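Local coordinates for putative alpha/beta hydrolase fold protein (Candidatus Nitrososphaera gargensis, PDB 5A62) that probably hydrolyses carboxylic esters, acting as a carboxylesterase of the alpha/beta hydrolase fold in an ammonia-oxidising archaeon, at residues H30-N35 and A190-L195; I120-S125 and H248-E253; V143-G148 and T183-F188; V223-I228 and L240-G245. All coordinates share one frame; numbering follows the deposited sequence.

Interaction 1 (H30-N35 and A190-L195). With ACT (acetate ion), chain B.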
loop_
_atom_site.group_PDB
_atom_site.type_symbol
_atom_site.label_atom_id
_atom_site.label_comp_id
_atom_site.label_asym_id
_atom_site.label_seq_id
_atom_site.Cartn_x
_atom_site.Cartn_y
_atom_site.Cartn_z
ATOM N N HIS A 30 19.212 -4.121 -0.876
ATOM C CA HIS A 30 19.287 -2.732 -1.300
ATOM C C HIS A 30 18.052 -1.908 -0.906
ATOM O O HIS A 30 17.024 -2.445 -0.504
ATOM C CB HIS A 30 19.518 -2.664 -2.816
ATOM C CG HIS A 30 18.368 -3.141 -3.638
ATOM N ND1 HIS A 30 17.262 -2.359 -3.840
ATOM C CD2 HIS A 30 18.150 -4.271 -4.385
ATOM C CE1 HIS A 30 16.419 -2.991 -4.648
ATOM N NE2 HIS A 30 16.918 -4.160 -4.966
ATOM N N PRO A 31 18.139 -0.567 -1.018
ATOM C CA PRO A 31 17.041 0.327 -0.664
ATOM C C PRO A 31 16.092 0.516 -1.821
ATOM O O PRO A 31 16.310 0.071 -2.920
ATOM C CB PRO A 31 17.754 1.642 -0.406
ATOM C CG PRO A 31 18.877 1.630 -1.287
ATOM C CD PRO A 31 19.364 0.204 -1.269
ATOM N N ILE A 32 14.969 1.188 -1.570
ATOM C CA ILE A 32 14.124 1.620 -2.667
ATOM C C ILE A 32 14.947 2.449 -3.634
ATOM O O ILE A 32 15.644 3.379 -3.184
ATOM C CB ILE A 32 12.891 2.408 -2.172
ATOM C CG1 ILE A 32 11.987 1.479 -1.348
ATOM C CG2 ILE A 32 12.145 3.019 -3.347
ATOM C CD1 ILE A 32 10.776 2.186 -0.762
ATOM N N GLY A 33 14.869 2.154 -4.916
ATOM C CA GLY A 33 15.613 2.842 -5.941
ATOM C C GLY A 33 17.006 2.284 -6.100
ATOM O O GLY A 33 17.744 2.772 -6.961
ATOM N N GLY A 34 17.376 1.294 -5.317
ATOM C CA GLY A 34 18.697 0.638 -5.444
ATOM C C GLY A 34 18.585 -0.646 -6.216
ATOM O O GLY A 34 17.549 -1.028 -6.765
ATOM N N ASN A 35 19.706 -1.352 -6.291
ATOM C CA ASN A 35 19.843 -2.604 -6.979
ATOM C C ASN A 35 21.229 -3.103 -6.663
ATOM O O ASN A 35 21.940 -2.532 -5.834
ATOM C CB ASN A 35 19.522 -2.447 -8.426
ATOM C CG ASN A 35 20.315 -1.375 -9.052
ATOM O OD1 ASN A 35 21.559 -1.390 -8.971
ATOM N ND2 ASN A 35 19.653 -0.387 -9.618
ATOM N N ALA A 190 5.303 0.963 -6.276
ATOM C CA ALA A 190 4.856 -0.107 -5.428
ATOM C C ALA A 190 5.655 -0.179 -4.145
ATOM O O ALA A 190 5.105 -0.485 -3.087
ATOM C CB ALA A 190 4.952 -1.401 -6.114
ATOM N N ALA A 191 6.941 0.039 -4.177
ATOM C CA ALA A 191 7.771 -0.092 -2.996
ATOM C C ALA A 191 7.412 0.986 -1.981
ATOM O O ALA A 191 7.328 0.738 -0.781
ATOM C CB ALA A 191 9.220 -0.103 -3.347
ATOM N N THR A 192 7.264 2.195 -2.491
ATOM C CA THR A 192 6.906 3.274 -1.603
ATOM C C THR A 192 5.515 3.064 -0.947
ATOM O O THR A 192 5.266 3.339 0.226
ATOM C CB THR A 192 7.039 4.648 -2.221
ATOM O OG1 THR A 192 6.108 4.792 -3.285
ATOM C CG2 THR A 192 8.430 4.962 -2.658
ATOM N N VAL A 193 4.566 2.574 -1.731
ATOM C CA VAL A 193 3.246 2.254 -1.197
ATOM C C VAL A 193 3.384 1.140 -0.106
ATOM O O VAL A 193 2.712 1.158 0.909
ATOM C CB VAL A 193 2.280 1.880 -2.329
ATOM C CG1 VAL A 193 1.017 1.246 -1.768
ATOM C CG2 VAL A 193 1.982 3.095 -3.188
ATOM N N ALA A 194 4.219 0.137 -0.377
ATOM C CA ALA A 194 4.395 -0.970 0.541
ATOM C C ALA A 194 4.846 -0.518 1.910
ATOM O O ALA A 194 4.643 -1.226 2.900
ATOM C CB ALA A 194 5.315 -2.013 -0.013
ATOM N N LEU A 195 5.512 0.617 1.985
ATOM C CA LEU A 195 5.957 1.088 3.309
ATOM C C LEU A 195 4.806 1.267 4.259
ATOM O O LEU A 195 4.996 1.185 5.470
ATOM C CB LEU A 195 6.755 2.403 3.175
ATOM C CG LEU A 195 8.039 2.262 2.334
ATOM C CD1 LEU A 195 8.666 3.615 2.212
ATOM C CD2 LEU A 195 8.988 1.251 2.914
HETATM C C ACT B . 13.679 3.158 1.476
HETATM O O ACT B . 13.754 4.263 0.883
HETATM O OXT ACT B . 14.299 2.224 1.049
HETATM C CH3 ACT B . 12.767 2.948 2.717
#

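Interaction 2 (I120-S125 and H248-E253)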
loop_
_atom_site.group_PDB
_atom_site.type_symbol
_atom_site.label_atom_id
_atom_site.label_comp_id
_atom_site.label_asym_id
_atom_site.label_seq_id
_atom_site.Cartn_x
_atom_site.Cartn_y
_atom_site.Cartn_z
ATOM N N ILE A 120 22.005 -6.504 10.221
ATOM C CA ILE A 120 22.733 -5.236 10.225
ATOM C C ILE A 120 21.919 -4.303 9.393
ATOM O O ILE A 120 21.901 -4.452 8.162
ATOM C CB ILE A 120 24.166 -5.351 9.738
ATOM C CG1 ILE A 120 24.899 -6.381 10.585
ATOM C CG2 ILE A 120 24.832 -3.953 9.845
ATOM C CD1 ILE A 120 26.288 -6.711 10.078
ATOM N N MET A 121 21.274 -3.339 10.004
ATOM C CA MET A 121 20.369 -2.402 9.326
ATOM C C MET A 121 21.089 -1.085 9.115
ATOM O O MET A 121 21.545 -0.483 10.105
ATOM C CB MET A 121 19.140 -2.144 10.166
ATOM C CG MET A 121 18.314 -3.387 10.444
ATOM S SD MET A 121 16.902 -3.095 11.496
ATOM C CE MET A 121 17.705 -2.824 13.086
ATOM N N ILE A 122 21.248 -0.634 7.894
ATOM C CA ILE A 122 21.940 0.592 7.553
ATOM C C ILE A 122 20.837 1.575 7.164
ATOM O O ILE A 122 20.135 1.382 6.176
ATOM C CB ILE A 122 22.907 0.416 6.427
ATOM C CG1 ILE A 122 23.913 -0.714 6.732
ATOM C CG2 ILE A 122 23.569 1.775 6.117
ATOM C CD1 ILE A 122 24.860 -1.029 5.614
ATOM N N ASN A 123 20.615 2.641 7.964
ATOM C CA ASN A 123 19.490 3.547 7.828
ATOM C C ASN A 123 18.212 2.793 7.569
ATOM O O ASN A 123 17.474 3.122 6.642
ATOM C CB ASN A 123 19.770 4.564 6.684
ATOM C CG ASN A 123 20.902 5.519 7.012
ATOM O OD1 ASN A 123 21.134 5.848 8.191
ATOM N ND2 ASN A 123 21.594 5.953 5.965
ATOM N N GLY A 124 17.942 1.874 8.438
ATOM C CA GLY A 124 16.733 1.107 8.468
ATOM C C GLY A 124 16.302 0.813 9.868
ATOM O O GLY A 124 17.054 1.050 10.817
ATOM N N SER A 125 15.077 0.381 10.043
ATOM C CA SER A 125 14.633 -0.039 11.360
ATOM C C SER A 125 13.472 -0.996 11.239
ATOM O O SER A 125 12.872 -1.108 10.163
ATOM C CB SER A 125 14.176 1.192 12.141
ATOM O OG SER A 125 12.810 1.528 11.924
ATOM N N HIS A 248 20.946 9.514 4.511
ATOM C CA HIS A 248 20.258 8.334 4.068
ATOM C C HIS A 248 21.029 7.530 3.047
ATOM O O HIS A 248 21.108 6.287 3.129
ATOM C CB HIS A 248 18.931 8.748 3.408
ATOM C CG HIS A 248 18.089 7.606 2.928
ATOM N ND1 HIS A 248 18.022 7.243 1.597
ATOM C CD2 HIS A 248 17.273 6.755 3.589
ATOM C CE1 HIS A 248 17.174 6.240 1.450
ATOM N NE2 HIS A 248 16.718 5.921 2.646
ATOM N N TRP A 249 21.601 8.213 2.063
ATOM C CA TRP A 249 22.281 7.546 0.977
ATOM C C TRP A 249 23.761 7.260 1.223
ATOM O O TRP A 249 24.614 7.320 0.357
ATOM C CB TRP A 249 22.059 8.314 -0.335
ATOM C CG TRP A 249 20.698 8.200 -0.832
ATOM C CD1 TRP A 249 19.691 9.137 -0.710
ATOM C CD2 TRP A 249 20.112 7.063 -1.482
ATOM N NE1 TRP A 249 18.540 8.652 -1.265
ATOM C CE2 TRP A 249 18.769 7.399 -1.768
ATOM C CE3 TRP A 249 20.607 5.815 -1.920
ATOM C CZ2 TRP A 249 17.908 6.517 -2.417
ATOM C CZ3 TRP A 249 19.742 4.950 -2.542
ATOM C CH2 TRP A 249 18.401 5.312 -2.791
ATOM N N VAL A 250 24.059 6.863 2.446
ATOM C CA VAL A 250 25.419 6.571 2.869
ATOM C C VAL A 250 26.032 5.474 2.005
ATOM O O VAL A 250 27.241 5.416 1.835
ATOM C CB VAL A 250 25.470 6.190 4.393
ATOM C CG1 VAL A 250 24.788 4.865 4.655
ATOM C CG2 VAL A 250 26.900 6.192 4.917
ATOM N N VAL A 251 25.236 4.541 1.481
ATOM C CA VAL A 251 25.715 3.454 0.649
ATOM C C VAL A 251 26.245 3.969 -0.708
ATOM O O VAL A 251 26.995 3.296 -1.380
ATOM C CB VAL A 251 24.623 2.371 0.469
ATOM C CG1 VAL A 251 23.362 2.944 -0.131
ATOM C CG2 VAL A 251 25.079 1.203 -0.365
ATOM N N ILE A 252 25.842 5.148 -1.115
ATOM C CA ILE A 252 26.405 5.761 -2.316
ATOM C C ILE A 252 27.755 6.394 -1.960
ATOM O O ILE A 252 28.694 6.247 -2.751
ATOM C CB ILE A 252 25.463 6.857 -2.842
ATOM C CG1 ILE A 252 24.167 6.230 -3.320
ATOM C CG2 ILE A 252 26.110 7.733 -3.921
ATOM C CD1 ILE A 252 24.276 5.301 -4.463
ATOM N N GLU A 253 27.842 7.096 -0.826
ATOM C CA GLU A 253 29.077 7.794 -0.470
ATOM C C GLU A 253 30.175 6.862 0.021
ATOM O O GLU A 253 31.349 7.171 -0.137
ATOM C CB GLU A 253 28.794 8.815 0.577
ATOM C CG GLU A 253 27.933 9.921 -0.019
ATOM C CD GLU A 253 27.974 11.208 0.790
ATOM O OE1 GLU A 253 28.531 11.203 1.922
ATOM O OE2 GLU A 253 27.466 12.238 0.319
#

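Interaction 3 (V143-G148 and T183-F188)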
loop_
_atom_site.group_PDB
_atom_site.type_symbol
_atom_site.label_atom_id
_atom_site.label_comp_id
_atom_site.label_asym_id
_atom_site.label_seq_id
_atom_site.Cartn_x
_atom_site.Cartn_y
_atom_site.Cartn_z
ATOM N N VAL A 143 6.252 12.635 -9.615
ATOM C CA VAL A 143 7.296 12.839 -10.628
ATOM C C VAL A 143 7.622 11.557 -11.405
ATOM O O VAL A 143 7.765 11.527 -12.620
ATOM C CB VAL A 143 8.585 13.429 -10.028
ATOM C CG1 VAL A 143 9.650 13.545 -11.118
ATOM C CG2 VAL A 143 8.298 14.749 -9.382
ATOM N N ALA A 144 7.761 10.444 -10.722
ATOM C CA ALA A 144 8.070 9.184 -11.392
ATOM C C ALA A 144 7.025 8.866 -12.456
ATOM O O ALA A 144 7.344 8.457 -13.570
ATOM C CB ALA A 144 8.126 8.033 -10.390
ATOM N N ILE A 145 5.759 9.027 -12.100
ATOM C CA ILE A 145 4.674 8.685 -13.007
ATOM C C ILE A 145 4.549 9.669 -14.186
ATOM O O ILE A 145 4.339 9.217 -15.323
ATOM C CB ILE A 145 3.355 8.574 -12.219
ATOM C CG1 ILE A 145 3.463 7.429 -11.253
ATOM C CG2 ILE A 145 2.158 8.314 -13.191
ATOM C CD1 ILE A 145 2.427 7.509 -10.111
ATOM N N THR A 146 4.667 10.936 -13.874
ATOM C CA THR A 146 4.405 11.965 -14.896
ATOM C C THR A 146 5.640 12.207 -15.773
ATOM O O THR A 146 5.511 12.406 -16.998
ATOM C CB THR A 146 3.867 13.233 -14.252
ATOM O OG1 THR A 146 4.769 13.773 -13.295
ATOM C CG2 THR A 146 2.572 12.917 -13.581
ATOM N N GLN A 147 6.826 12.152 -15.185
ATOM C CA GLN A 147 8.090 12.593 -15.834
ATOM C C GLN A 147 9.105 11.483 -16.002
ATOM O O GLN A 147 9.996 11.615 -16.853
ATOM C CB GLN A 147 8.752 13.715 -15.088
ATOM C CG GLN A 147 7.923 14.987 -14.856
ATOM C CD GLN A 147 8.796 16.143 -14.366
ATOM O OE1 GLN A 147 9.870 16.406 -14.937
ATOM N NE2 GLN A 147 8.364 16.837 -13.345
ATOM N N GLY A 148 8.999 10.394 -15.234
ATOM C CA GLY A 148 9.883 9.311 -15.289
ATOM C C GLY A 148 11.024 9.335 -14.297
ATOM O O GLY A 148 11.254 10.268 -13.565
ATOM N N THR A 183 15.564 1.653 -11.817
ATOM C CA THR A 183 14.348 1.286 -11.144
ATOM C C THR A 183 13.188 1.551 -12.085
ATOM O O THR A 183 13.082 2.633 -12.669
ATOM C CB THR A 183 14.217 2.174 -9.907
ATOM O OG1 THR A 183 15.412 2.124 -9.092
ATOM C CG2 THR A 183 13.041 1.663 -9.025
ATOM N N SER A 184 12.265 0.619 -12.229
ATOM C CA SER A 184 11.063 0.881 -12.954
ATOM C C SER A 184 10.148 1.824 -12.222
ATOM O O SER A 184 10.170 1.859 -10.993
ATOM C CB SER A 184 10.333 -0.394 -13.313
ATOM O OG SER A 184 9.713 -1.007 -12.181
ATOM N N VAL A 185 9.341 2.566 -12.956
ATOM C CA VAL A 185 8.332 3.418 -12.341
ATOM C C VAL A 185 7.388 2.569 -11.499
ATOM O O VAL A 185 7.106 2.915 -10.355
ATOM C CB VAL A 185 7.563 4.201 -13.398
ATOM C CG1 VAL A 185 6.383 4.941 -12.778
ATOM C CG2 VAL A 185 8.501 5.067 -14.184
ATOM N N GLU A 186 6.926 1.449 -12.012
ATOM C CA GLU A 186 5.933 0.622 -11.278
ATOM C C GLU A 186 6.614 0.080 -10.063
ATOM O O GLU A 186 5.985 0.022 -8.979
ATOM C CB GLU A 186 5.298 -0.470 -12.142
ATOM C CG GLU A 186 6.285 -1.343 -12.711
ATOM C CD GLU A 186 6.967 -0.830 -14.083
ATOM O OE1 GLU A 186 7.095 0.403 -14.622
ATOM O OE2 GLU A 186 7.457 -1.889 -14.696
ATOM N N GLY A 187 7.890 -0.256 -10.094
ATOM C CA GLY A 187 8.577 -0.750 -8.940
ATOM C C GLY A 187 8.794 0.303 -7.898
ATOM O O GLY A 187 8.704 -0.005 -6.681
ATOM N N PHE A 188 9.175 1.519 -8.258
ATOM C CA PHE A 188 9.318 2.591 -7.307
ATOM C C PHE A 188 7.995 2.857 -6.611
ATOM O O PHE A 188 7.961 2.983 -5.377
ATOM C CB PHE A 188 9.810 3.849 -8.056
ATOM C CG PHE A 188 10.003 5.003 -7.110
ATOM C CD1 PHE A 188 11.133 5.113 -6.324
ATOM C CD2 PHE A 188 9.051 6.002 -7.014
ATOM C CE1 PHE A 188 11.264 6.171 -5.427
ATOM C CE2 PHE A 188 9.190 7.036 -6.129
ATOM C CZ PHE A 188 10.248 7.089 -5.341
#

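Interaction 4 (V223-I228 and L240-G245)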
loop_
_atom_site.group_PDB
_atom_site.type_symbol
_atom_site.label_atom_id
_atom_site.label_comp_id
_atom_site.label_asym_id
_atom_site.label_seq_id
_atom_site.Cartn_x
_atom_site.Cartn_y
_atom_site.Cartn_z
ATOM N N VAL A 223 14.793 10.860 9.908
ATOM C CA VAL A 223 13.769 9.868 10.095
ATOM C C VAL A 223 14.356 8.623 10.725
ATOM O O VAL A 223 13.823 8.106 11.738
ATOM C CB VAL A 223 12.976 9.525 8.835
ATOM C CG1 VAL A 223 12.088 8.309 8.994
ATOM C CG2 VAL A 223 12.133 10.732 8.393
ATOM N N PHE A 224 15.406 8.082 10.124
ATOM C CA PHE A 224 15.965 6.839 10.695
ATOM C C PHE A 224 16.676 7.038 11.978
ATOM O O PHE A 224 16.660 6.159 12.813
ATOM C CB PHE A 224 16.765 6.044 9.639
ATOM C CG PHE A 224 15.852 5.410 8.642
ATOM C CD1 PHE A 224 15.096 4.306 8.988
ATOM C CD2 PHE A 224 15.671 5.961 7.410
ATOM C CE1 PHE A 224 14.232 3.733 8.097
ATOM C CE2 PHE A 224 14.814 5.384 6.494
ATOM C CZ PHE A 224 14.093 4.261 6.846
ATOM N N MET A 225 17.259 8.211 12.249
ATOM C CA MET A 225 17.776 8.484 13.605
ATOM C C MET A 225 16.708 8.365 14.629
ATOM O O MET A 225 16.870 7.772 15.665
ATOM C CB MET A 225 18.440 9.856 13.707
ATOM C CG MET A 225 19.809 9.907 13.066
ATOM S SD MET A 225 21.104 9.095 14.007
ATOM C CE MET A 225 21.347 10.337 15.294
ATOM N N ARG A 226 15.560 8.954 14.328
ATOM C CA ARG A 226 14.468 8.953 15.279
ATOM C C ARG A 226 13.956 7.502 15.481
ATOM O O ARG A 226 13.754 7.014 16.613
ATOM C CB ARG A 226 13.348 9.852 14.824
ATOM C CG ARG A 226 12.295 10.014 15.921
ATOM C CD ARG A 226 11.003 10.652 15.403
ATOM N NE ARG A 226 10.196 9.647 14.720
ATOM C CZ ARG A 226 9.825 9.640 13.429
ATOM N NH1 ARG A 226 10.201 10.528 12.571
ATOM N NH2 ARG A 226 9.013 8.661 13.060
ATOM N N LEU A 227 13.712 6.777 14.388
ATOM C CA LEU A 227 13.223 5.429 14.505
ATOM C C LEU A 227 14.199 4.483 15.164
ATOM O O LEU A 227 13.747 3.636 15.921
ATOM C CB LEU A 227 12.791 4.942 13.126
ATOM C CG LEU A 227 11.623 5.634 12.454
ATOM C CD1 LEU A 227 11.431 5.105 11.043
ATOM C CD2 LEU A 227 10.348 5.521 13.214
ATOM N N ILE A 228 15.478 4.593 14.879
ATOM C CA ILE A 228 16.425 3.691 15.478
ATOM C C ILE A 228 16.641 4.002 16.901
ATOM O O ILE A 228 16.822 3.091 17.710
ATOM C CB ILE A 228 17.702 3.577 14.631
ATOM C CG1 ILE A 228 18.285 2.153 14.817
ATOM C CG2 ILE A 228 18.642 4.728 14.841
ATOM C CD1 ILE A 228 17.466 1.059 14.251
ATOM N N LEU A 240 23.929 -0.060 18.248
ATOM C CA LEU A 240 23.718 1.025 17.347
ATOM C C LEU A 240 24.964 1.827 17.212
ATOM O O LEU A 240 25.591 2.184 18.230
ATOM C CB LEU A 240 22.648 1.905 17.934
ATOM C CG LEU A 240 22.413 3.266 17.312
ATOM C CD1 LEU A 240 21.968 3.204 15.864
ATOM C CD2 LEU A 240 21.382 4.020 18.131
ATOM N N ARG A 241 25.332 2.230 16.022
ATOM C CA ARG A 241 26.474 3.111 15.795
ATOM C C ARG A 241 26.018 4.161 14.862
ATOM O O ARG A 241 25.321 3.924 13.855
ATOM C CB ARG A 241 27.622 2.320 15.177
ATOM C CG ARG A 241 28.091 1.098 15.936
ATOM C CD ARG A 241 28.853 1.500 17.198
ATOM N NE ARG A 241 29.251 0.299 17.915
ATOM C CZ ARG A 241 28.516 -0.375 18.785
ATOM N NH1 ARG A 241 27.303 0.048 19.137
ATOM N NH2 ARG A 241 28.993 -1.499 19.332
ATOM N N VAL A 242 26.350 5.400 15.156
ATOM C CA VAL A 242 25.994 6.536 14.338
ATOM C C VAL A 242 27.180 7.062 13.542
ATOM O O VAL A 242 28.255 7.299 14.112
ATOM C CB VAL A 242 25.388 7.693 15.202
ATOM C CG1 VAL A 242 25.081 8.915 14.349
ATOM C CG2 VAL A 242 24.159 7.171 15.957
ATOM N N LEU A 243 26.995 7.325 12.278
ATOM C CA LEU A 243 27.985 7.940 11.393
ATOM C C LEU A 243 27.717 9.404 11.376
ATOM O O LEU A 243 26.793 9.888 10.737
ATOM C CB LEU A 243 27.936 7.331 9.958
ATOM C CG LEU A 243 28.310 5.871 9.909
ATOM C CD1 LEU A 243 27.892 5.335 8.561
ATOM C CD2 LEU A 243 29.831 5.710 10.088
ATOM N N GLN A 244 28.637 10.171 12.015
ATOM C CA GLN A 244 28.473 11.614 12.073
ATOM C C GLN A 244 28.686 12.235 10.744
ATOM O O GLN A 244 29.708 12.030 10.102
ATOM C CB GLN A 244 29.471 12.246 13.076
ATOM C CG GLN A 244 29.268 11.826 14.500
ATOM C CD GLN A 244 27.852 12.065 15.038
ATOM O OE1 GLN A 244 27.232 13.024 14.688
ATOM N NE2 GLN A 244 27.390 11.183 15.835
ATOM N N GLY A 245 27.709 12.972 10.297
ATOM C CA GLY A 245 27.744 13.634 9.036
ATOM C C GLY A 245 27.336 12.898 7.803
ATOM O O GLY A 245 27.371 13.427 6.702
#

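Interaction 1 (H30-N35 and A190-L195)
I32 carries this contact alone, pushing its side chain against the A191, T192 and L195 side of a helix. Before it, H30 turns its ring so that ND1 reaches P31 O, 2.8 Å away and in the ring plane, while NE2 is held by L58 N. P31 opens a type II turn to G34, and P31 O also takes the G34 N-H on the other face of its carbonyl plane, so one oxygen takes two N-H groups, one closing the turn and one holding the H30 ring. I32 comes next. Its N gives a nearly straight bond (166°) to acetate OXT, 2.9 Å away. Its CG1 lies anti to the carbonyl carbon, and the extended second torsion (177°) sends CD1 straight at the helix. There CD1 lies 3.7 Å from A191 O and 3.9 Å from L195 CD1, with T192 CG2 slightly farther, while CG1 rests 3.8 Å from A191 CB. After it, G33 takes the positive phi that the turn needs. I100 N binds the same acetate as I32 N. These two backbone N-H groups, one from the loop after strand 25-29 and one just beyond S99, are consistent with the oxyanion hole of an alpha/beta hydrolase.

Interaction 2 (I120-S125 and H248-E253)
N123 reaches across to H248 with its amide: ND2 gives a hydrogen bond of 2.9 Å to H248 O. The bond is bent, 143° at the hydrogen, and the donor comes in from above the carbonyl plane, almost at right angles to the C=O bond (101°). Beside this bond V250 CG1 touches both N123 and the strand residue before it, 3.6 Å from N123 ND2 and 3.6 Å from I122 CG2; the I122 and V250 side chains meet roughly crosswise. V250 CG1 can reach both because it sits between its own backbone N and carbonyl carbon (chi1 68°).

The next shell fixes these groups. N123 has left-handed backbone angles where the chain leaves the strand, and its OD1 takes G218 N from the adjacent strand, which sets the amide's rotation; a weak bond from ND2 to D247 O adds to the hold. H248 O is gripped a second time, by H98 NE2. With its backbone pinned, H248 directs its ring to S99, whose OG is hydrogen-bonded to NE2, and its side chain touches D221. That grouping is consistent with a Ser-His-Asp catalytic triad.

The contact lies at the end of strand 116-122, between strands 93-98 and 212-218; I122 also packs on I96 and H98, F224 of helix 222-234 touches H248, and M258 of helix 256-272 meets V250.

Interaction 3 (V143-G148 and T183-F188)
V185 is the main bump here, pressed against the backbone of A144 and I145 where two helices of the helical cap meet; in this fold such a cap is inserted between core strands, here 116-122 and 212-218. Both methyls of V185 come up to the A144 carbonyl oxygen from the same side, CG2 at 3.6 Å from A144 O and CG1 at 3.7 Å. CG1, anti to the V185 backbone N (chi1 172°), also meets I145 CG1 at 4.1 Å, and the two side chains run crosswise.

The return bump is small. A144 CB fits into the shallow hollow between V185 and F188, one turn apart on the facing helix, and touches F188 CD2 at 4.0 Å. With only a methyl on that side, the helices can close to 5.8 Å between the CA atoms of A144 and V185. M149 of the next helix packs on A144, V185 and F188 alike. On the outer side the second subunit joins in: its T69 rests on V185 and I145, and its K68 NZ is hydrogen-bonded to I145 O.

At the head of the second helix, S184 is the N-cap: S184 OG accepts from G187 N at 2.9 Å, with 145° at the hydrogen, and is hydrogen-bonded to G60 O as well.

Interaction 4 (V223-I228 and L240-G245)
M225 lays its thioether across V242, the two side chains crossing at about a right angle. The methionine sulfur sits over the fork of the valine: SD is 4.0 Å from V242 CG1 and 4.1 Å from V242 CG2, with M225 CE 4.1 Å from V242 CG1. Three successive bends of the same sign (chi1 to chi3 near -75°) curl the chain, bringing sulfur and methyl to the strand although the CB bond of M225 does not point there.

One turn on, I228 does aim at the strand. Both of its branches close on a single methyl, CG2 at 3.8 Å and CG1 at 4.0 Å from L240 CD1, and these two side chains meet at a slant.

This is the helix-to-strand half of a beta-alpha-beta crossover, strand 212-218 to helix 222-234 to strand 239-243, lying at one edge of the sheet. The first strand of the unit, 212-218, lies beside 239-243 and helps cover the helix: V217 meets both M225 and L240, and A215 meets I228. L240 and V242, two apart, face the helix, whereas R241 between them turns to I261 and F265 of helix 256-272. R241 NH1 folds back to give a hydrogen bond of 2.9 Å to L240 O, the donor standing well above the carbonyl plane, while NH2 forms a salt bridge with E239 OE1.

In the fold
Interactions 1, 2 and 4 step from the middle of the sheet toward its outer strand 239-243, with interaction 3 out in the cap. Helix 185-194 joins interactions 1 and 3, whose centres are 12 Å apart and which touch through I32 and F188; both also meet the second subunit. Interactions 2 and 4, centres 9 Å apart, touch where F224 and I228 pack on N123 and G124. W249 of interaction 2 packs on P31 and I32, linking the region of H248 with the probable oxyanion hole. Along the chain, interactions 3 and 4 both fall between the segments of interaction 2, whereas interactions 1 and 2 interleave, tying cap and core around the probable active site.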